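Local coordinates for protein histone-lysine N-methyltransferase SETMAR (Homo sapiens, PDB 3BO5) that methylates histone H3 on a lysine side chain through its SET domain and, fused to a mariner transposase region, serves in DNA double-strand break repair, at residues 134-139 and 242-247; 177-182 and 205-210; 67-72 and 109-114. The protein carries 2 engineered substitutions. All blocks are in the same frame, centred on the assembly; numbering follows the deposited sequence.

Contact 1. Residues 134-139 and 242-247; sequences HKKGWG and EEELSY. With SAH (S-adenosyl-L-homocysteine), chain F.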
loop_
_atom_site.group_PDB
_atom_site.type_symbol
_atom_site.label_atom_id
_atom_site.label_comp_id
_atom_site.label_asym_id
_atom_site.label_seq_id
_atom_site.Cartn_x
_atom_site.Cartn_y
_atom_site.Cartn_z
ATOM N N HIS A 134 0.710 -19.586 10.052
ATOM C CA HIS A 134 1.389 -20.647 10.799
ATOM C C HIS A 134 2.623 -20.089 11.557
ATOM O O HIS A 134 2.803 -20.358 12.736
ATOM C CB HIS A 134 1.724 -21.810 9.840
ATOM C CG HIS A 134 2.361 -22.983 10.512
ATOM N ND1 HIS A 134 1.793 -23.578 11.617
ATOM C CD2 HIS A 134 3.514 -23.663 10.255
ATOM C CE1 HIS A 134 2.568 -24.582 12.012
ATOM N NE2 HIS A 134 3.625 -24.630 11.220
ATOM N N LYS A 135 3.418 -19.288 10.870
ATOM C CA LYS A 135 4.718 -18.840 11.427
ATOM C C LYS A 135 5.060 -17.367 11.289
ATOM O O LYS A 135 6.152 -16.960 11.662
ATOM C CB LYS A 135 5.808 -19.614 10.702
ATOM C CG LYS A 135 5.827 -21.068 11.110
ATOM C CD LYS A 135 6.880 -21.811 10.408
ATOM C CE LYS A 135 8.200 -21.402 11.030
ATOM N NZ LYS A 135 9.264 -22.166 10.518
ATOM N N LYS A 136 4.171 -16.575 10.680
ATOM C CA LYS A 136 4.462 -15.182 10.317
ATOM C C LYS A 136 3.598 -14.205 11.114
ATOM O O LYS A 136 3.586 -13.001 10.816
ATOM C CB LYS A 136 4.228 -15.010 8.799
ATOM C CG LYS A 136 5.085 -15.956 7.927
ATOM C CD LYS A 136 4.727 -15.808 6.436
ATOM C CE LYS A 136 3.261 -16.008 6.156
ATOM N NZ LYS A 136 3.128 -16.269 4.646
ATOM N N GLY A 137 2.912 -14.675 12.182
ATOM C CA GLY A 137 1.995 -13.811 12.927
ATOM C C GLY A 137 0.748 -13.618 12.145
ATOM O O GLY A 137 0.310 -14.537 11.454
ATOM N N TRP A 138 0.145 -12.442 12.265
ATOM C CA TRP A 138 -1.108 -12.226 11.540
ATOM C C TRP A 138 -0.777 -11.907 10.093
ATOM O O TRP A 138 0.336 -11.424 9.773
ATOM C CB TRP A 138 -1.866 -11.034 12.131
ATOM C CG TRP A 138 -2.374 -11.376 13.475
ATOM C CD1 TRP A 138 -1.705 -11.272 14.671
ATOM C CD2 TRP A 138 -3.602 -12.031 13.751
ATOM N NE1 TRP A 138 -2.524 -11.755 15.706
ATOM C CE2 TRP A 138 -3.667 -12.240 15.152
ATOM C CE3 TRP A 138 -4.668 -12.431 12.953
ATOM C CZ2 TRP A 138 -4.790 -12.811 15.775
ATOM C CZ3 TRP A 138 -5.819 -12.962 13.587
ATOM C CH2 TRP A 138 -5.824 -13.194 14.972
ATOM N N GLY A 139 -1.674 -12.257 9.183
ATOM C CA GLY A 139 -1.549 -11.841 7.774
ATOM C C GLY A 139 -2.882 -11.349 7.255
ATOM O O GLY A 139 -3.875 -11.320 8.002
ATOM N N GLU A 242 -9.121 -17.046 -0.342
ATOM C CA GLU A 242 -8.338 -17.513 0.817
ATOM C C GLU A 242 -6.832 -17.407 0.597
ATOM O O GLU A 242 -6.078 -17.729 1.529
ATOM C CB GLU A 242 -8.704 -18.921 1.315
ATOM C CG GLU A 242 -10.114 -18.938 1.908
ATOM C CD GLU A 242 -10.592 -20.315 2.466
ATOM O OE1 GLU A 242 -9.798 -21.243 2.599
ATOM O OE2 GLU A 242 -11.809 -20.461 2.691
ATOM N N GLU A 243 -6.423 -16.909 -0.548
ATOM C CA GLU A 243 -5.001 -16.802 -0.827
ATOM C C GLU A 243 -4.518 -15.641 0.028
ATOM O O GLU A 243 -5.085 -14.517 -0.017
ATOM C CB GLU A 243 -4.712 -16.466 -2.302
ATOM C CG GLU A 243 -3.229 -16.542 -2.613
ATOM C CD GLU A 243 -2.943 -16.448 -4.080
ATOM O OE1 GLU A 243 -3.834 -16.831 -4.882
ATOM O OE2 GLU A 243 -1.814 -16.036 -4.467
ATOM N N GLU A 244 -3.401 -15.891 0.682
ATOM C CA GLU A 244 -2.760 -14.813 1.460
ATOM C C GLU A 244 -2.157 -13.761 0.539
ATOM O O GLU A 244 -1.628 -14.076 -0.545
ATOM C CB GLU A 244 -1.631 -15.340 2.314
ATOM C CG GLU A 244 -0.896 -14.210 3.105
ATOM C CD GLU A 244 0.066 -14.747 4.154
ATOM O OE1 GLU A 244 0.399 -15.983 4.129
ATOM O OE2 GLU A 244 0.545 -13.935 5.005
ATOM N N LEU A 245 -2.317 -12.498 0.952
ATOM C CA LEU A 245 -1.860 -11.341 0.145
ATOM C C LEU A 245 -0.464 -10.964 0.659
ATOM O O LEU A 245 -0.270 -10.925 1.900
ATOM C CB LEU A 245 -2.820 -10.178 0.363
ATOM C CG LEU A 245 -4.242 -10.495 -0.137
ATOM C CD1 LEU A 245 -5.191 -9.442 0.382
ATOM C CD2 LEU A 245 -4.291 -10.524 -1.665
ATOM N N SER A 246 0.453 -10.710 -0.249
ATOM C CA SER A 246 1.844 -10.407 0.175
ATOM C C SER A 246 2.456 -9.421 -0.743
ATOM O O SER A 246 2.066 -9.298 -1.926
ATOM C CB SER A 246 2.627 -11.683 0.143
ATOM O OG SER A 246 2.657 -12.259 -1.168
ATOM N N TYR A 247 3.475 -8.701 -0.264
ATOM C CA TYR A 247 4.269 -7.929 -1.217
ATOM C C TYR A 247 5.741 -8.077 -0.813
ATOM O O TYR A 247 6.037 -8.692 0.217
ATOM C CB TYR A 247 3.933 -6.435 -1.247
ATOM C CG TYR A 247 4.161 -5.543 -0.032
ATOM C CD1 TYR A 247 5.317 -4.773 0.089
ATOM C CD2 TYR A 247 3.127 -5.375 0.954
ATOM C CE1 TYR A 247 5.451 -3.854 1.123
ATOM C CE2 TYR A 247 3.273 -4.449 1.996
ATOM C CZ TYR A 247 4.441 -3.724 2.068
ATOM O OH TYR A 247 4.650 -2.734 3.008
HETATM N N SAH F . 2.782 -10.524 10.723
HETATM C CA SAH F . 2.544 -9.084 11.065
HETATM C CB SAH F . 2.014 -8.275 9.858
HETATM C CG SAH F . 3.192 -7.911 8.936
HETATM S SD SAH F . 4.313 -6.713 9.715
HETATM C C SAH F . 1.578 -9.023 12.271
HETATM O O SAH F . 1.283 -10.041 12.888
HETATM O OXT SAH F . 1.102 -7.883 12.582
HETATM C "C5'" SAH F . 5.896 -7.522 9.410
HETATM C "C4'" SAH F . 6.221 -8.670 10.363
HETATM O "O4'" SAH F . 5.495 -9.853 10.017
HETATM C "C3'" SAH F . 7.657 -9.100 10.305
HETATM O "O3'" SAH F . 8.482 -8.265 11.165
HETATM C "C2'" SAH F . 7.625 -10.528 10.767
HETATM O "O2'" SAH F . 7.344 -10.634 12.175
HETATM C "C1'" SAH F . 6.356 -11.006 10.090
HETATM N N9 SAH F . 6.573 -11.436 8.694
HETATM C C8 SAH F . 6.068 -10.864 7.530
HETATM N N7 SAH F . 6.426 -11.610 6.503
HETATM C C5 SAH F . 7.119 -12.677 6.951
HETATM C C6 SAH F . 7.746 -13.733 6.256
HETATM N N6 SAH F . 7.689 -13.957 4.942
HETATM N N1 SAH F . 8.437 -14.629 7.067
HETATM C C2 SAH F . 8.500 -14.485 8.418
HETATM N N3 SAH F . 7.883 -13.484 9.141
HETATM C C4 SAH F . 7.265 -12.573 8.338
#
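G139 and E244 bring the backbones of 134-139 and 242-247 closest, their CA atoms 7.1 Å apart, where antiparallel strands 138-142 and 244-247 come together in a five-stranded mixed sheet. Backbone bonds join L245 to L140 and E243 to T142, beyond the 134-139 segment. G139 has no side chain, and E244 OE2 lies 4.1 Å from G139 CA.

The side chains of K136 and E244 approach from opposite directions and join in a salt bridge, K136 NZ to E244 OE1 at 2.8 Å, with the ammonium 36° out of the carboxylate plane. E244 reaches it extended, CG anti to the backbone N (chi1 178°). Its other oxygen, OE2, is hydrogen-bonded to N210 ND2.

Both strands belong to the SET domain, and K136, G137 and W138 line its S-adenosylmethionine site, occupied here by the product S-adenosyl-L-homocysteine. The backbone of W138 grips the amino-acid end twice: W138 N donates to SAH O at 2.7 Å (N-H...O 146°), and SAH N donates to W138 O at 2.8 Å. The aliphatic part of K136 runs along the adenine, K136 CG 3.7 Å from SAH N1, before a bend at chi3 takes NZ to the glutamate.

Contact 2. Residues 177-182 and 205-210; sequences SNYIIA and IGRFLN. With SAH (S-adenosyl-L-homocysteine), chain F.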
loop_
_atom_site.group_PDB
_atom_site.type_symbol
_atom_site.label_atom_id
_atom_site.label_comp_id
_atom_site.label_asym_id
_atom_site.label_seq_id
_atom_site.Cartn_x
_atom_site.Cartn_y
_atom_site.Cartn_z
ATOM N N SER A 177 6.971 -6.632 15.404
ATOM C CA SER A 177 6.680 -6.584 13.954
ATOM C C SER A 177 7.181 -5.192 13.536
ATOM O O SER A 177 7.075 -4.218 14.319
ATOM C CB SER A 177 5.177 -6.764 13.679
ATOM O OG SER A 177 4.707 -8.047 14.134
ATOM N N ASN A 178 7.807 -5.104 12.362
ATOM C CA ASN A 178 8.427 -3.839 11.858
ATOM C C ASN A 178 7.524 -3.375 10.730
ATOM O O ASN A 178 7.264 -4.201 9.830
ATOM C CB ASN A 178 9.774 -4.195 11.255
ATOM C CG ASN A 178 10.732 -4.761 12.293
ATOM O OD1 ASN A 178 10.961 -5.993 12.368
ATOM N ND2 ASN A 178 11.228 -3.900 13.125
ATOM N N TYR A 179 7.048 -2.116 10.768
ATOM C CA TYR A 179 6.096 -1.694 9.713
ATOM C C TYR A 179 6.484 -0.484 8.911
ATOM O O TYR A 179 5.808 -0.153 7.932
ATOM C CB TYR A 179 4.721 -1.345 10.366
ATOM C CG TYR A 179 4.024 -2.420 11.140
ATOM C CD1 TYR A 179 4.246 -2.547 12.496
ATOM C CD2 TYR A 179 3.145 -3.287 10.524
ATOM C CE1 TYR A 179 3.623 -3.582 13.213
ATOM C CE2 TYR A 179 2.496 -4.270 11.177
ATOM C CZ TYR A 179 2.719 -4.427 12.564
ATOM O OH TYR A 179 2.143 -5.420 13.315
ATOM N N ILE A 180 7.547 0.249 9.301
ATOM C CA ILE A 180 7.841 1.459 8.571
ATOM C C ILE A 180 8.328 1.119 7.181
ATOM O O ILE A 180 9.127 0.172 7.011
ATOM C CB ILE A 180 8.939 2.278 9.305
ATOM C CG1 ILE A 180 8.445 2.566 10.728
ATOM C CG2 ILE A 180 9.207 3.579 8.560
ATOM C CD1 ILE A 180 9.425 3.479 11.479
ATOM N N ILE A 181 7.896 1.885 6.185
ATOM C CA ILE A 181 8.402 1.690 4.837
ATOM C C ILE A 181 8.932 3.029 4.327
ATOM O O ILE A 181 8.394 4.129 4.649
ATOM C CB ILE A 181 7.269 1.161 3.848
ATOM C CG1 ILE A 181 7.886 0.717 2.549
ATOM C CG2 ILE A 181 6.166 2.223 3.650
ATOM C CD1 ILE A 181 6.858 -0.043 1.622
ATOM N N ALA A 182 10.007 2.936 3.555
ATOM C CA ALA A 182 10.643 4.108 2.953
ATOM C C ALA A 182 10.497 4.073 1.446
ATOM O O ALA A 182 10.884 3.112 0.781
ATOM C CB ALA A 182 12.149 4.187 3.323
ATOM N N ILE A 205 -5.410 -1.489 6.807
ATOM C CA ILE A 205 -5.300 -2.957 6.826
ATOM C C ILE A 205 -4.041 -3.436 6.130
ATOM O O ILE A 205 -3.611 -4.594 6.328
ATOM C CB ILE A 205 -6.503 -3.729 6.142
ATOM C CG1 ILE A 205 -6.762 -3.163 4.736
ATOM C CG2 ILE A 205 -7.735 -3.812 7.088
ATOM C CD1 ILE A 205 -7.630 -4.109 3.913
ATOM N N GLY A 206 -3.418 -2.562 5.310
ATOM C CA GLY A 206 -2.197 -2.972 4.649
ATOM C C GLY A 206 -1.071 -3.345 5.595
ATOM O O GLY A 206 -0.117 -4.053 5.202
ATOM N N ARG A 207 -1.148 -2.852 6.831
ATOM C CA ARG A 207 -0.122 -3.177 7.839
ATOM C C ARG A 207 -0.045 -4.687 8.054
ATOM O O ARG A 207 0.971 -5.179 8.540
ATOM C CB ARG A 207 -0.369 -2.466 9.189
ATOM C CG ARG A 207 -1.606 -3.061 9.888
ATOM C CD ARG A 207 -2.107 -2.151 10.926
ATOM N NE ARG A 207 -1.136 -1.913 12.004
ATOM C CZ ARG A 207 -0.945 -2.766 13.027
ATOM N NH1 ARG A 207 -1.595 -3.952 13.046
ATOM N NH2 ARG A 207 -0.100 -2.452 14.067
ATOM N N PHE A 208 -1.125 -5.434 7.720
ATOM C CA PHE A 208 -1.077 -6.893 7.955
ATOM C C PHE A 208 -0.476 -7.713 6.834
ATOM O O PHE A 208 -0.346 -8.920 6.954
ATOM C CB PHE A 208 -2.491 -7.409 8.237
ATOM C CG PHE A 208 -2.999 -6.951 9.581
ATOM C CD1 PHE A 208 -2.445 -7.499 10.759
ATOM C CD2 PHE A 208 -4.001 -5.977 9.687
ATOM C CE1 PHE A 208 -2.885 -7.045 12.016
ATOM C CE2 PHE A 208 -4.431 -5.521 10.947
ATOM C CZ PHE A 208 -3.895 -6.106 12.117
ATOM N N LEU A 209 -0.063 -7.055 5.750
ATOM C CA LEU A 209 0.523 -7.790 4.633
ATOM C C LEU A 209 1.879 -8.339 4.956
ATOM O O LEU A 209 2.814 -7.555 5.270
ATOM C CB LEU A 209 0.684 -6.882 3.461
ATOM C CG LEU A 209 -0.678 -6.445 2.876
ATOM C CD1 LEU A 209 -0.469 -5.203 1.967
ATOM C CD2 LEU A 209 -1.439 -7.610 2.177
ATOM N N ASN A 210 1.990 -9.664 4.863
ATOM C CA ASN A 210 3.318 -10.262 5.029
ATOM C C ASN A 210 4.180 -10.156 3.779
ATOM O O ASN A 210 3.707 -9.841 2.668
ATOM C CB ASN A 210 3.146 -11.712 5.537
ATOM C CG ASN A 210 2.700 -11.734 6.959
ATOM O OD1 ASN A 210 3.202 -10.977 7.784
ATOM N ND2 ASN A 210 1.768 -12.642 7.282
HETATM N N SAH F . 2.782 -10.524 10.723
HETATM C CA SAH F . 2.544 -9.084 11.065
HETATM C CB SAH F . 2.014 -8.275 9.858
HETATM C CG SAH F . 3.192 -7.911 8.936
HETATM S SD SAH F . 4.313 -6.713 9.715
HETATM C C SAH F . 1.578 -9.023 12.271
HETATM O O SAH F . 1.283 -10.041 12.888
HETATM O OXT SAH F . 1.102 -7.883 12.582
HETATM C "C5'" SAH F . 5.896 -7.522 9.410
HETATM C "C4'" SAH F . 6.221 -8.670 10.363
HETATM O "O4'" SAH F . 5.495 -9.853 10.017
HETATM C "C3'" SAH F . 7.657 -9.100 10.305
HETATM O "O3'" SAH F . 8.482 -8.265 11.165
HETATM C "C2'" SAH F . 7.625 -10.528 10.767
HETATM O "O2'" SAH F . 7.344 -10.634 12.175
HETATM C "C1'" SAH F . 6.356 -11.006 10.090
HETATM N N9 SAH F . 6.573 -11.436 8.694
HETATM C C8 SAH F . 6.068 -10.864 7.530
HETATM N N7 SAH F . 6.426 -11.610 6.503
HETATM C C5 SAH F . 7.119 -12.677 6.951
HETATM C C6 SAH F . 7.746 -13.733 6.256
HETATM N N6 SAH F . 7.689 -13.957 4.942
HETATM N N1 SAH F . 8.437 -14.629 7.067
HETATM C C2 SAH F . 8.500 -14.485 8.418
HETATM N N3 SAH F . 7.883 -13.484 9.141
HETATM C C4 SAH F . 7.265 -12.573 8.338
#
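Stacking carries the contact between Y179 and R207. The guanidinium lies almost flat against the phenol ring, planes 21° apart and centres 4.5 Å apart, but shifted toward the rim: R207 CZ stands 30° off the ring normal, an off-centre cation-pi pair. The nearest side-chain atoms are Y179 CZ and R207 NH2, at 3.8 Å. R207 adopts a chi1 of 70°, with CG between its own N and C, and a bend at chi3 brings the flat group round to the ring. Its position is fixed by outside carbonyls: NE is bonded to P199 O and NH2 to T200 O.

An edge contact adds to this, for Y179 CE2 meets R207 O in the plane of the ring at 3.2 Å.

Both segments line the SET-domain cofactor pocket, with the ligand between them, and the 3-10 turn 205-208 leads toward strand 210-211. From 177-182 come two hydrogen bonds to the ligand: Y179 OH donates to SAH OXT at 2.8 Å, fixing one carboxylate oxygen, while N178 N makes a weak bond of 3.4 Å to SAH O3'.

At the thioether, Y179 CE2 is 3.4 Å from SAH SD, which lies oblique to the ring. R207 O approaches the amino-acid chain, 3.5 Å from SAH CB.

Contact 3. Residues 67-72 and 109-114; sequences TPCLPG and CRCSDH. With ZN (zinc ion), chain C; ZN (zinc ion), chain D; ZN (zinc ion), chain B.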
loop_
_atom_site.group_PDB
_atom_site.type_symbol
_atom_site.label_atom_id
_atom_site.label_comp_id
_atom_site.label_asym_id
_atom_site.label_seq_id
_atom_site.Cartn_x
_atom_site.Cartn_y
_atom_site.Cartn_z
ATOM N N THR A 67 -15.574 16.155 -21.987
ATOM C CA THR A 67 -15.409 14.786 -22.541
ATOM C C THR A 67 -14.532 14.029 -21.574
ATOM O O THR A 67 -13.878 14.677 -20.740
ATOM C CB THR A 67 -14.698 14.786 -23.952
ATOM O OG1 THR A 67 -13.428 15.424 -23.837
ATOM C CG2 THR A 67 -15.545 15.561 -24.971
ATOM N N PRO A 68 -14.506 12.703 -21.664
ATOM C CA PRO A 68 -13.715 11.941 -20.703
ATOM C C PRO A 68 -12.220 12.276 -20.750
ATOM O O PRO A 68 -11.643 12.743 -21.743
ATOM C CB PRO A 68 -13.917 10.480 -21.142
ATOM C CG PRO A 68 -15.358 10.528 -21.762
ATOM C CD PRO A 68 -15.355 11.825 -22.525
ATOM N N CYS A 69 -11.588 11.939 -19.622
ATOM C CA CYS A 69 -10.200 12.123 -19.515
ATOM C C CYS A 69 -9.519 11.064 -20.392
ATOM O O CYS A 69 -9.664 9.841 -20.179
ATOM C CB CYS A 69 -9.787 11.927 -18.039
ATOM S SG CYS A 69 -10.471 13.228 -17.037
ATOM N N LEU A 70 -8.756 11.569 -21.312
ATOM C CA LEU A 70 -7.970 10.690 -22.205
ATOM C C LEU A 70 -6.571 11.228 -22.405
ATOM O O LEU A 70 -6.306 12.452 -22.330
ATOM C CB LEU A 70 -8.704 10.485 -23.527
ATOM C CG LEU A 70 -9.994 9.637 -23.458
ATOM C CD1 LEU A 70 -10.823 9.971 -24.702
ATOM C CD2 LEU A 70 -9.703 8.164 -23.361
ATOM N N PRO A 71 -5.619 10.312 -22.672
ATOM C CA PRO A 71 -4.272 10.747 -22.935
ATOM C C PRO A 71 -4.160 11.774 -24.072
ATOM O O PRO A 71 -4.886 11.656 -25.078
ATOM C CB PRO A 71 -3.553 9.438 -23.300
ATOM C CG PRO A 71 -4.223 8.406 -22.578
ATOM C CD PRO A 71 -5.731 8.844 -22.697
ATOM N N GLY A 72 -3.350 12.799 -23.894
ATOM C CA GLY A 72 -3.263 13.800 -24.935
ATOM C C GLY A 72 -3.975 15.068 -24.516
ATOM O O GLY A 72 -3.467 16.170 -24.789
ATOM N N CYS A 109 -10.386 17.803 -10.111
ATOM C CA CYS A 109 -10.664 17.487 -11.504
ATOM C C CYS A 109 -12.193 17.575 -11.687
ATOM O O CYS A 109 -12.906 17.034 -10.874
ATOM C CB CYS A 109 -10.134 16.056 -11.820
ATOM S SG CYS A 109 -8.342 15.972 -11.730
ATOM N N ARG A 110 -12.641 18.114 -12.824
ATOM C CA ARG A 110 -14.072 18.227 -12.983
ATOM C C ARG A 110 -14.656 17.072 -13.734
ATOM O O ARG A 110 -15.886 17.003 -13.853
ATOM C CB ARG A 110 -14.423 19.522 -13.665
ATOM C CG ARG A 110 -14.241 20.663 -12.687
ATOM C CD ARG A 110 -13.714 21.888 -13.369
ATOM N NE ARG A 110 -14.757 22.410 -14.218
ATOM C CZ ARG A 110 -14.636 23.484 -14.984
ATOM N NH1 ARG A 110 -15.667 23.863 -15.739
ATOM N NH2 ARG A 110 -13.496 24.156 -14.996
ATOM N N CYS A 111 -13.804 16.119 -14.156
ATOM C CA CYS A 111 -14.365 14.862 -14.650
ATOM C C CYS A 111 -15.245 14.190 -13.601
ATOM O O CYS A 111 -15.101 14.433 -12.379
ATOM C CB CYS A 111 -13.253 13.897 -15.106
ATOM S SG CYS A 111 -12.114 13.599 -13.685
ATOM N N SER A 112 -16.152 13.318 -14.018
ATOM C CA SER A 112 -17.069 12.722 -13.061
ATOM C C SER A 112 -16.397 11.709 -12.196
ATOM O O SER A 112 -15.244 11.266 -12.474
ATOM C CB SER A 112 -18.248 12.034 -13.736
ATOM O OG SER A 112 -17.858 10.778 -14.215
ATOM N N ASP A 113 -17.105 11.277 -11.158
ATOM C CA ASP A 113 -16.481 10.293 -10.288
ATOM C C ASP A 113 -16.387 8.925 -10.996
ATOM O O ASP A 113 -15.740 7.993 -10.496
ATOM C CB ASP A 113 -17.098 10.264 -8.872
ATOM C CG ASP A 113 -16.678 11.486 -7.988
ATOM O OD1 ASP A 113 -17.555 11.966 -7.242
ATOM O OD2 ASP A 113 -15.492 11.952 -8.001
ATOM N N HIS A 114 -16.958 8.827 -12.202
ATOM C CA HIS A 114 -16.842 7.646 -13.062
ATOM C C HIS A 114 -15.610 7.612 -13.955
ATOM O O HIS A 114 -15.381 6.686 -14.748
ATOM C CB HIS A 114 -18.127 7.438 -13.851
ATOM C CG HIS A 114 -19.317 7.373 -12.951
ATOM N ND1 HIS A 114 -20.263 8.380 -12.890
ATOM C CD2 HIS A 114 -19.649 6.480 -11.985
ATOM C CE1 HIS A 114 -21.160 8.077 -11.966
ATOM N NE2 HIS A 114 -20.810 6.930 -11.400
HETATM ZN ZN ZN C . -10.601 12.326 -14.856
HETATM ZN ZN ZN D . -8.687 14.831 -17.267
HETATM ZN ZN ZN B . -7.742 14.750 -13.674
#
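C69 and C111 meet sulfur to methylene: C69 SG lies 3.5 Å from C111 CB, and both thiolates bind the same zinc ion, that of chain C, through C69 SG at 2.4 Å and C111 SG at 2.3 Å. The two cysteines reach it with different first torsions. In C69, SG stands anti to the carbonyl carbon (chi1 -67°), which carries it between two metals; it bridges to the zinc ion of chain D, again with an SG-to-metal distance of 2.4 Å. C111 instead has SG between its N and C (chi1 58°), turned in toward the shared ion.

This is the triangular three-zinc cluster of the pre-SET domain, built from nine cysteines, of which C62, C69 and C105 each serve two ions. C105 and C115 complete the site shared by C69 and C111, and C62, C64 and C74 complete that of the second ion.

C109, two residues before C111, has SG anti to its carbonyl carbon, as C69 does, and binds the third zinc ion, that of chain B, through SG at 2.4 Å, together with C62, C76 and C105. Just past C111 the loop folds on itself in an ST turn: H114 N donates to S112 OG at 2.9 Å, with an N-H...O angle of 143°.

From the N terminus, contact 3 comes first: 67-72 and 109-114 close a loop of 36 residues, nearly all without helix or strand, within the pre-SET region. It is complete before contact 1 opens at 134-139, so the two are in series, with centres about 37 Å apart on opposite sides of the chain's centre. Contact 1 closes a loop of 102 residues at 242-247, and contact 2, joining 177-182 to 205-210, is nested inside it. These two touch through N210, whose ND2 also bonds to W138 O, and by L245 packing on L209. Both line the same cofactor pocket, tying the small sheet of 138-142 and 244-247 to the loop that leads into strand 181-185 of the larger sheet.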